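Local coordinates for protein trigger factor (Thermotoga maritima, PDB 2NSC) that probably acts as a ribosome-bound chaperone that keeps newly made proteins open and isomerises peptidyl-prolyl bonds, represented here by its N-terminal ribosome-binding domain, at residues V13-V18 with D76-R81; Q26-A31 with E64-F69. All blocks are in the same frame, centred on the assembly; numbering follows the deposited sequence.

Contact 1. Residues V13-V18 with D76-R81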
loop_
_atom_site.group_PDB
_atom_site.type_symbol
_atom_site.label_atom_id
_atom_site.label_comp_id
_atom_site.label_asym_id
_atom_site.label_seq_id
_atom_site.Cartn_x
_atom_site.Cartn_y
_atom_site.Cartn_z
ATOM N N VAL A 13 -10.050 20.146 3.880
ATOM C CA VAL A 13 -8.799 19.741 4.541
ATOM C C VAL A 13 -8.068 18.652 3.740
ATOM O O VAL A 13 -8.686 17.685 3.303
ATOM C CB VAL A 13 -9.033 19.279 6.006
ATOM C CG1 VAL A 13 -7.705 19.018 6.699
ATOM C CG2 VAL A 13 -9.820 20.332 6.782
ATOM N N VAL A 14 -6.763 18.839 3.535
ATOM C CA VAL A 14 -5.894 17.857 2.851
ATOM C C VAL A 14 -5.027 17.125 3.885
ATOM O O VAL A 14 -4.310 17.742 4.692
ATOM C CB VAL A 14 -5.010 18.538 1.778
ATOM C CG1 VAL A 14 -4.161 17.529 1.028
ATOM C CG2 VAL A 14 -5.877 19.326 0.803
ATOM N N LEU A 15 -5.127 15.806 3.886
ATOM C CA LEU A 15 -4.442 15.013 4.883
ATOM C C LEU A 15 -3.592 14.006 4.158
ATOM O O LEU A 15 -4.052 13.402 3.187
ATOM C CB LEU A 15 -5.448 14.271 5.764
ATOM C CG LEU A 15 -6.493 15.090 6.544
ATOM C CD1 LEU A 15 -7.476 14.132 7.204
ATOM C CD2 LEU A 15 -5.827 15.954 7.596
ATOM N N GLU A 16 -2.364 13.834 4.633
ATOM C CA GLU A 16 -1.448 12.860 4.091
ATOM C C GLU A 16 -1.203 11.752 5.105
ATOM O O GLU A 16 -0.636 12.000 6.188
ATOM C CB GLU A 16 -0.127 13.532 3.759
ATOM C CG GLU A 16 0.908 12.574 3.214
ATOM C CD GLU A 16 2.156 13.298 2.805
ATOM O OE1 GLU A 16 2.911 13.712 3.716
ATOM O OE2 GLU A 16 2.381 13.462 1.575
ATOM N N TYR A 17 -1.625 10.538 4.747
ATOM C CA TYR A 17 -1.464 9.354 5.593
ATOM C C TYR A 17 -0.203 8.623 5.170
ATOM O O TYR A 17 -0.049 8.298 4.008
ATOM C CB TYR A 17 -2.679 8.425 5.451
ATOM C CG TYR A 17 -3.919 8.927 6.147
ATOM C CD1 TYR A 17 -4.292 8.402 7.392
ATOM C CD2 TYR A 17 -4.701 9.951 5.595
ATOM C CE1 TYR A 17 -5.440 8.861 8.070
ATOM C CE2 TYR A 17 -5.853 10.439 6.261
ATOM C CZ TYR A 17 -6.213 9.882 7.499
ATOM O OH TYR A 17 -7.324 10.307 8.168
ATOM N N VAL A 18 0.698 8.386 6.116
ATOM C CA VAL A 18 1.919 7.607 5.889
ATOM C C VAL A 18 1.808 6.319 6.708
ATOM O O VAL A 18 1.608 6.360 7.928
ATOM C CB VAL A 18 3.174 8.406 6.316
ATOM C CG1 VAL A 18 4.453 7.562 6.179
ATOM C CG2 VAL A 18 3.294 9.691 5.490
ATOM N N ASP A 76 -11.922 5.094 9.285
ATOM C CA ASP A 76 -12.034 4.902 10.715
ATOM C C ASP A 76 -11.317 6.009 11.496
ATOM O O ASP A 76 -11.720 6.349 12.625
ATOM C CB ASP A 76 -11.489 3.530 11.090
ATOM C CG ASP A 76 -11.886 3.115 12.477
ATOM O OD1 ASP A 76 -11.256 3.621 13.432
ATOM O OD2 ASP A 76 -12.827 2.299 12.614
ATOM N N THR A 77 -10.262 6.571 10.899
ATOM C CA THR A 77 -9.511 7.665 11.522
ATOM C C THR A 77 -10.279 8.985 11.478
ATOM O O THR A 77 -9.908 9.959 12.153
ATOM C CB THR A 77 -8.132 7.865 10.861
ATOM O OG1 THR A 77 -8.316 8.323 9.522
ATOM C CG2 THR A 77 -7.360 6.576 10.842
ATOM N N LEU A 78 -11.344 9.016 10.682
ATOM C CA LEU A 78 -12.120 10.230 10.504
ATOM C C LEU A 78 -13.511 10.144 11.126
ATOM O O LEU A 78 -14.269 11.109 11.035
ATOM C CB LEU A 78 -12.252 10.580 9.017
ATOM C CG LEU A 78 -10.975 10.760 8.189
ATOM C CD1 LEU A 78 -11.273 10.742 6.709
ATOM C CD2 LEU A 78 -10.263 12.025 8.553
ATOM N N LYS A 79 -13.852 9.007 11.738
ATOM C CA LYS A 79 -15.199 8.812 12.261
ATOM C C LYS A 79 -15.590 9.811 13.384
ATOM O O LYS A 79 -16.762 9.948 13.694
ATOM C CB LYS A 79 -15.424 7.352 12.688
ATOM C CG LYS A 79 -14.669 6.927 13.928
ATOM C CD LYS A 79 -14.938 5.485 14.282
ATOM C CE LYS A 79 -13.910 4.991 15.296
ATOM N NZ LYS A 79 -14.262 3.669 15.910
ATOM N N ASP A 80 -14.604 10.504 13.960
ATOM C CA ASP A 80 -14.831 11.557 14.966
ATOM C C ASP A 80 -15.079 12.954 14.346
ATOM O O ASP A 80 -15.353 13.927 15.049
ATOM C CB ASP A 80 -13.650 11.619 15.946
ATOM C CG ASP A 80 -12.306 11.926 15.255
ATOM O OD1 ASP A 80 -12.133 11.641 14.040
ATOM O OD2 ASP A 80 -11.399 12.450 15.944
ATOM N N ARG A 81 -14.964 13.041 13.026
ATOM C CA ARG A 81 -15.236 14.277 12.312
ATOM C C ARG A 81 -16.567 14.216 11.578
ATOM O O ARG A 81 -16.989 13.153 11.110
ATOM C CB ARG A 81 -14.131 14.558 11.304
ATOM C CG ARG A 81 -12.719 14.549 11.861
ATOM C CD ARG A 81 -11.832 15.395 10.956
ATOM N NE ARG A 81 -10.417 15.033 11.037
ATOM C CZ ARG A 81 -9.423 15.803 10.604
ATOM N NH1 ARG A 81 -9.679 16.989 10.063
ATOM N NH2 ARG A 81 -8.170 15.382 10.706
#

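Contact 2. Residues Q26-A31 with E64-F69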
loop_
_atom_site.group_PDB
_atom_site.type_symbol
_atom_site.label_atom_id
_atom_site.label_comp_id
_atom_site.label_asym_id
_atom_site.label_seq_id
_atom_site.Cartn_x
_atom_site.Cartn_y
_atom_site.Cartn_z
ATOM N N GLN A 26 0.121 -6.179 6.837
ATOM C CA GLN A 26 -1.308 -6.505 7.019
ATOM C C GLN A 26 -2.133 -6.292 5.731
ATOM O O GLN A 26 -2.942 -7.143 5.360
ATOM C CB GLN A 26 -1.909 -5.746 8.204
ATOM C CG GLN A 26 -1.496 -6.334 9.580
ATOM C CD GLN A 26 -1.976 -5.497 10.776
ATOM O OE1 GLN A 26 -1.511 -4.374 10.995
ATOM N NE2 GLN A 26 -2.902 -6.050 11.555
ATOM N N ALA A 27 -1.883 -5.186 5.037
ATOM C CA ALA A 27 -2.568 -4.874 3.779
ATOM C C ALA A 27 -2.181 -5.852 2.662
ATOM O O ALA A 27 -3.052 -6.303 1.913
ATOM C CB ALA A 27 -2.281 -3.444 3.361
ATOM N N GLU A 28 -0.886 -6.171 2.553
ATOM C CA GLU A 28 -0.415 -7.197 1.620
ATOM C C GLU A 28 -1.142 -8.521 1.854
ATOM O O GLU A 28 -1.557 -9.158 0.903
ATOM C CB GLU A 28 1.098 -7.397 1.739
ATOM C CG GLU A 28 1.922 -6.202 1.253
ATOM C CD GLU A 28 3.428 -6.454 1.306
ATOM O OE1 GLU A 28 4.062 -6.143 2.322
ATOM O OE2 GLU A 28 3.996 -6.952 0.330
ATOM N N ASP A 29 -1.299 -8.917 3.124
ATOM C CA ASP A 29 -2.035 -10.131 3.502
ATOM C C ASP A 29 -3.513 -10.081 3.068
ATOM O O ASP A 29 -4.066 -11.092 2.642
ATOM C CB ASP A 29 -1.976 -10.355 5.021
ATOM C CG ASP A 29 -0.620 -10.860 5.511
ATOM O OD1 ASP A 29 0.176 -11.363 4.681
ATOM O OD2 ASP A 29 -0.361 -10.777 6.748
ATOM N N LYS A 30 -4.167 -8.925 3.209
ATOM C CA LYS A 30 -5.541 -8.805 2.747
ATOM C C LYS A 30 -5.568 -8.966 1.233
ATOM O O LYS A 30 -6.478 -9.592 0.690
ATOM C CB LYS A 30 -6.150 -7.461 3.121
ATOM C CG LYS A 30 -6.339 -7.226 4.622
ATOM C CD LYS A 30 -6.851 -5.817 4.893
ATOM C CE LYS A 30 -6.802 -5.497 6.382
ATOM N NZ LYS A 30 -7.415 -4.158 6.669
ATOM N N ALA A 31 -4.566 -8.399 0.557
ATOM C CA ALA A 31 -4.462 -8.489 -0.898
ATOM C C ALA A 31 -4.338 -9.937 -1.367
ATOM O O ALA A 31 -4.983 -10.340 -2.331
ATOM C CB ALA A 31 -3.275 -7.654 -1.404
ATOM N N GLU A 64 -0.914 -2.004 -6.164
ATOM C CA GLU A 64 -2.202 -1.327 -6.317
ATOM C C GLU A 64 -3.229 -1.917 -5.358
ATOM O O GLU A 64 -3.976 -1.174 -4.713
ATOM C CB GLU A 64 -2.707 -1.437 -7.756
ATOM C CG GLU A 64 -1.814 -0.725 -8.773
ATOM C CD GLU A 64 -1.513 0.739 -8.392
ATOM O OE1 GLU A 64 -2.444 1.487 -7.987
ATOM O OE2 GLU A 64 -0.329 1.137 -8.510
ATOM N N TYR A 65 -3.246 -3.248 -5.266
ATOM C CA TYR A 65 -4.128 -3.960 -4.335
ATOM C C TYR A 65 -3.729 -3.679 -2.896
ATOM O O TYR A 65 -4.586 -3.466 -2.029
ATOM C CB TYR A 65 -4.131 -5.470 -4.631
ATOM C CG TYR A 65 -4.988 -5.857 -5.828
ATOM C CD1 TYR A 65 -6.389 -5.710 -5.786
ATOM C CD2 TYR A 65 -4.406 -6.347 -7.017
ATOM C CE1 TYR A 65 -7.207 -6.063 -6.887
ATOM C CE2 TYR A 65 -5.231 -6.691 -8.145
ATOM C CZ TYR A 65 -6.625 -6.549 -8.057
ATOM O OH TYR A 65 -7.450 -6.883 -9.118
ATOM N N THR A 66 -2.420 -3.654 -2.648
ATOM C CA THR A 66 -1.914 -3.283 -1.326
ATOM C C THR A 66 -2.387 -1.889 -0.923
ATOM O O THR A 66 -2.864 -1.694 0.194
ATOM C CB THR A 66 -0.381 -3.418 -1.214
ATOM O OG1 THR A 66 -0.006 -4.768 -1.529
ATOM C CG2 THR A 66 0.081 -3.121 0.207
ATOM N N LEU A 67 -2.294 -0.931 -1.837
ATOM C CA LEU A 67 -2.727 0.416 -1.540
ATOM C C LEU A 67 -4.237 0.489 -1.347
ATOM O O LEU A 67 -4.700 1.247 -0.496
ATOM C CB LEU A 67 -2.267 1.375 -2.633
ATOM C CG LEU A 67 -0.804 1.777 -2.556
ATOM C CD1 LEU A 67 -0.328 2.242 -3.935
ATOM C CD2 LEU A 67 -0.585 2.849 -1.478
ATOM N N ASP A 68 -5.006 -0.293 -2.115
ATOM C CA ASP A 68 -6.479 -0.357 -1.933
ATOM C C ASP A 68 -6.827 -0.681 -0.486
ATOM O O ASP A 68 -7.665 -0.034 0.116
ATOM C CB ASP A 68 -7.121 -1.439 -2.808
ATOM C CG ASP A 68 -7.252 -1.027 -4.266
ATOM O OD1 ASP A 68 -7.212 0.189 -4.562
ATOM O OD2 ASP A 68 -7.394 -1.927 -5.123
ATOM N N PHE A 69 -6.185 -1.713 0.058
ATOM C CA PHE A 69 -6.461 -2.109 1.426
ATOM C C PHE A 69 -5.914 -1.131 2.472
ATOM O O PHE A 69 -6.499 -0.985 3.547
ATOM C CB PHE A 69 -6.040 -3.560 1.676
ATOM C CG PHE A 69 -6.989 -4.561 1.064
ATOM C CD1 PHE A 69 -8.237 -4.794 1.646
ATOM C CD2 PHE A 69 -6.656 -5.225 -0.125
ATOM C CE1 PHE A 69 -9.131 -5.704 1.065
ATOM C CE2 PHE A 69 -7.528 -6.118 -0.710
ATOM C CZ PHE A 69 -8.771 -6.362 -0.130
HETATM O O HOH W 1 -5.401 -2.761 5.569
#

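Contact 1. Residues V13-V18 with D76-R81
Tyr-17 and Thr-77 have the nearest CA atoms of the two segments, 13-18 and 76-81, 10.1 Å apart. The main chains therefore do not meet, and side chains span the interval. The polar link is a hydrogen bond from Tyr-17 OH to Thr-77 OG1, 2.6 Å long. OG1 comes in at the edge of the tyrosine ring, near its plane. It is also hydrogen-bonded to the carbonyl oxygen of Ile-74, one turn back. Thr-77 chi1 of 67° puts OG1 between the backbone N and the carbonyl carbon. The threonine hydroxyl is held by two groups, which should limit its rotation.

Leu-78 lies next to this bond. Its CD2 is 3.4 Å from Tyr-17 OH and 3.7 Å from Leu-15 CD1. The two leucines run past one another in opposite senses and touch through one methyl each. Leu-15 also reaches tip to tip toward Arg-81. Its CD1 sits over one face of the guanidinium, 3.8 Å from Arg-81 NH2. This is a van der Waals contact on the flat side of the cation. Val-13 CG1 touches the same group more loosely. A type I turn from Leu-78 to Arg-81, closed by the bond from Arg-81 N to Leu-78 O (2.9 Å), sets the arginine facing the strand, and its chain, extended from CG to NE, covers the distance.

Near the surface, Met-1 touches both Tyr-17 and Thr-77, and Leu-78 continues onto Leu-83 and Pro-87. Within the N-terminal domain of trigger factor, the contact joins the end of helix 74-77 to the antiparallel hairpin of strands 2-9 and 12-18.

Contact 2. Residues Q26-A31 with E64-F69
Lys-30 NZ donates a 2.7 Å hydrogen bond to a water, and the same water donates one to Phe-69 O, with 2.9 Å between the oxygens. The bridge links the ammonium group of helix 21-36 to the backbone of helix 62-71. No direct hydrogen bond joins the two segments.

The rest of the lysine lies against the phenylalanine. Lys-30 CB sits over one face of the Phe-69 ring, 3.8 Å from its centroid and 16° off the normal, a CH-pi contact. Beyond CG the extended chain passes the CD1 side of the ring, with Lys-30 CD 3.7 Å from Phe-69 CD1. Phe-69 CG, anti to the carbonyl carbon (chi1 -75°), is set against Lys-30 CB. Farther round the ring, CD2 nears Ala-31 N and CE2 nears Ala-31 CA. An alanine in place of Phe-69 would probably open a gap beside Ala-31 and take away the face that covers Lys-30 CB, leaving the lysine chain less fixed.

The contact is a helix-helix crossing within the N-terminal domain of trigger factor. The axes of the two short segments come within 8.0 Å, with 113° between their N-to-C directions. The small Ala-27, Ala-31 and Thr-66 at the crossing are consistent with this close approach. Ala-27 CB meets Thr-66 O at 3.7 Å and also touches the CB of Phe-69. One turn on, Ala-31 CB packs on Tyr-65 CB at 4.0 Å, while the tyrosine ring leads away from the contact.

Thr-66 fits between Ala-27 and Glu-28. Glu-28 CG is 3.7 Å from Thr-66 CG2 and equally near its hydroxyl oxygen. That hydroxyl is hydrogen-bonded to the carbonyl oxygen of Phe-62 in its own helix. Glu-28 OE2 forms a salt bridge with Lys-55 of another helix.

How the contacts relate
From the N terminus, the chain forms the hairpin of strands 2-9 and 12-18, then enters helix 21-36. A loop carrying the GFRKG signature follows; in relatives this meets the ribosome. Helix 51-58 comes next, then helix 62-71. Contact 2 closes the inner loop, with 32 residues between its segments. The chain runs on into helix 74-77 and the turn beyond it, where contact 1 closes the outer loop over 57 residues. Contact 2 is thus nested inside contact 1, and the two do not cross. Their centres lie 19 Å apart, with nearest atoms about 8 Å apart. One ties the hairpin to the end of the helical part; the other joins two helices within it.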